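Local coordinates for putative DNA-binding protein (Bacteroides fragilis, PDB 3BS3), which probably binds DNA through a helix-turn-helix domain of the XRE family, although its regulatory role is not established, at residues A[56-59]-A[60-64]. Numbering follows the deposited sequence.
Sequences VKVA and ELLNV
The carboxylate of Glu60 turns one face toward the helix backbone: in the modelled copy, one of two conformers, Val56 CG1 sits over that face, 3.6 Å from OE2. Val56 O lies against the same face, and Lys57 CA faces it beyond OE1, while Lys57 CG stands beyond OE1, well above the carboxylate plane on that same side. With Glu60 CG anti to the carbonyl carbon (chi1 -74°) and the chain extended beyond it, the acid runs back along the preceding turn. Opposite charges notwithstanding, Lys57 NZ stands 6.2 Å from Glu60 OE1, so at most a long-range attraction is likely. Instead the bent lysine, also modelled twice, lays its CD against Leu61 CG at 3.9 Å, the two side chains crossing obliquely. On the inner side Val58 and Leu62 extend alongside each other in the same direction, with Val58 CG1 3.8 Å from Leu62 CD1. This pair joins the hydrophobic core, Val58 meeting Met33 of helix 26-33 and Leu62 meeting Val18 and Leu19 of helix 15-21; Val56 instead packs on Met11 of the second subunit. Regular helical bonds link the turns, among them Leu61 N to Lys57 O at 3.0 Å. The pattern changes at Asn63, whose positive phi (59°) turns the chain out of the helix. Val64 N reaches back to Ala59 O at 3.0 Å with a nearly straight N-H approach (166°), and Asn63 N bonds to Glu60 O at 3.2 Å. Val64 CG2 swings over Ala59, 4.1 Å from its CB, the apolar contact that commonly accompanies such a turn. Together they form a Schellman motif, here closing helix 52-62, which packs against helices 15-21 and 26-33 in the all-helical XRE-family fold.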
ATOM      1  N   VAL A  56      -6.206  -2.706  -3.933  1.00 26.43           N
ATOM      2  CA  VAL A  56      -7.322  -3.652  -4.072  1.00 27.34           C
ATOM      3  C   VAL A  56      -8.341  -3.170  -5.121  1.00 27.35           C
ATOM      4  O   VAL A  56      -8.817  -3.985  -5.949  1.00 28.23           O
ATOM      5  CB  VAL A  56      -8.031  -3.947  -2.722  1.00 27.81           C
ATOM      6  CG1 VAL A  56      -9.327  -4.748  -2.933  1.00 28.23           C
ATOM      7  CG2 VAL A  56      -7.082  -4.711  -1.809  1.00 28.23           C
ATOM      8  N   LYS A  57      -8.688  -1.880  -5.099  1.00 26.53           N
ATOM      9  CA  LYS A  57      -9.638  -1.358  -6.097  0.50 27.71           C
ATOM     10  C   LYS A  57      -9.038  -1.433  -7.504  1.00 27.39           C
ATOM     11  O   LYS A  57      -9.733  -1.817  -8.461  1.00 27.23           O
ATOM     12  CB  LYS A  57     -10.090   0.074  -5.771  0.50 28.54           C
ATOM     13  CG  LYS A  57     -11.601   0.349  -5.977  0.50 31.15           C
ATOM     14  CD  LYS A  57     -12.114   0.078  -7.384  0.50 33.45           C
ATOM     15  CE  LYS A  57     -13.485   0.711  -7.643  0.50 33.91           C
ATOM     16  NZ  LYS A  57     -13.400   2.184  -7.901  0.50 36.42           N
ATOM     17  N   VAL A  58      -7.759  -1.091  -7.649  1.00 26.16           N
ATOM     18  CA  VAL A  58      -7.118  -1.206  -8.965  1.00 26.58           C
ATOM     19  C   VAL A  58      -7.188  -2.649  -9.473  1.00 26.24           C
ATOM     20  O   VAL A  58      -7.470  -2.910 -10.659  1.00 26.10           O
ATOM     21  CB  VAL A  58      -5.648  -0.762  -8.903  1.00 26.37           C
ATOM     22  CG1 VAL A  58      -4.939  -1.006 -10.251  1.00 28.55           C
ATOM     23  CG2 VAL A  58      -5.509   0.735  -8.522  1.00 27.27           C
ATOM     24  N   ALA A  59      -6.906  -3.583  -8.577  1.00 27.02           N
ATOM     25  CA  ALA A  59      -6.913  -5.016  -8.934  1.00 27.50           C
ATOM     26  C   ALA A  59      -8.321  -5.455  -9.381  1.00 28.17           C
ATOM     27  O   ALA A  59      -8.470  -6.192 -10.375  1.00 27.76           O
ATOM     28  CB  ALA A  59      -6.413  -5.845  -7.762  1.00 28.52           C
ATOM     29  N   GLU A  60      -9.338  -4.991  -8.665  1.00 27.71           N
ATOM     30  CA  GLU A  60     -10.726  -5.316  -9.015  0.60 28.19           C
ATOM     31  C   GLU A  60     -11.024  -4.809 -10.423  1.00 27.93           C
ATOM     32  O   GLU A  60     -11.589  -5.545 -11.261  1.00 28.46           O
ATOM     33  CB  GLU A  60     -11.704  -4.722  -7.997  0.60 28.62           C
ATOM     34  CG  GLU A  60     -11.699  -5.478  -6.682  0.60 31.55           C
ATOM     35  CD  GLU A  60     -12.394  -4.752  -5.535  0.60 36.27           C
ATOM     36  OE1 GLU A  60     -12.812  -3.579  -5.686  0.60 38.11           O
ATOM     37  OE2 GLU A  60     -12.508  -5.372  -4.460  0.60 37.55           O
ATOM     38  N   LEU A  61     -10.618  -3.571 -10.693  1.00 26.82           N
ATOM     39  CA  LEU A  61     -10.857  -2.933 -12.002  1.00 26.99           C
ATOM     40  C   LEU A  61     -10.119  -3.625 -13.152  1.00 28.04           C
ATOM     41  O   LEU A  61     -10.637  -3.671 -14.277  1.00 28.75           O
ATOM     42  CB  LEU A  61     -10.462  -1.453 -11.958  1.00 27.32           C
ATOM     43  CG  LEU A  61     -11.371  -0.545 -11.135  1.00 27.08           C
ATOM     44  CD1 LEU A  61     -10.751   0.813 -10.979  1.00 29.13           C
ATOM     45  CD2 LEU A  61     -12.756  -0.425 -11.806  1.00 27.70           C
ATOM     46  N   LEU A  62      -8.930  -4.159 -12.869  1.00 27.92           N
ATOM     47  CA  LEU A  62      -8.132  -4.853 -13.890  1.00 27.44           C
ATOM     48  C   LEU A  62      -8.385  -6.358 -13.928  1.00 28.43           C
ATOM     49  O   LEU A  62      -7.770  -7.069 -14.739  1.00 28.31           O
ATOM     50  CB  LEU A  62      -6.638  -4.557 -13.707  1.00 27.75           C
ATOM     51  CG  LEU A  62      -6.288  -3.075 -13.865  1.00 29.00           C
ATOM     52  CD1 LEU A  62      -4.828  -2.830 -13.549  1.00 29.27           C
ATOM     53  CD2 LEU A  62      -6.625  -2.546 -15.274  1.00 32.87           C
ATOM     54  N   ASN A  63      -9.270  -6.839 -13.045  1.00 27.78           N
ATOM     55  CA  ASN A  63      -9.597  -8.268 -12.962  1.00 28.65           C
ATOM     56  C   ASN A  63      -8.391  -9.154 -12.663  1.00 28.70           C
ATOM     57  O   ASN A  63      -8.211 -10.228 -13.287  1.00 29.12           O
ATOM     58  CB  ASN A  63     -10.293  -8.759 -14.245  1.00 28.96           C
ATOM     59  CG  ASN A  63     -11.595  -8.023 -14.513  1.00 31.47           C
ATOM     60  OD1 ASN A  63     -12.384  -7.770 -13.603  1.00 31.47           O
ATOM     61  ND2 ASN A  63     -11.816  -7.662 -15.768  1.00 32.03           N
ATOM     62  N   VAL A  64      -7.562  -8.701 -11.714  1.00 28.91           N
ATOM     63  CA  VAL A  64      -6.423  -9.504 -11.257  1.00 28.76           C
ATOM     64  C   VAL A  64      -6.438  -9.598  -9.736  1.00 28.84           C
ATOM     65  O   VAL A  64      -7.112  -8.795  -9.064  1.00 28.39           O
ATOM     66  CB  VAL A  64      -5.057  -8.914 -11.712  1.00 28.91           C
ATOM     67  CG1 VAL A  64      -4.958  -8.864 -13.250  1.00 28.58           C
ATOM     68  CG2 VAL A  64      -4.826  -7.499 -11.115  1.00 28.08           C
TER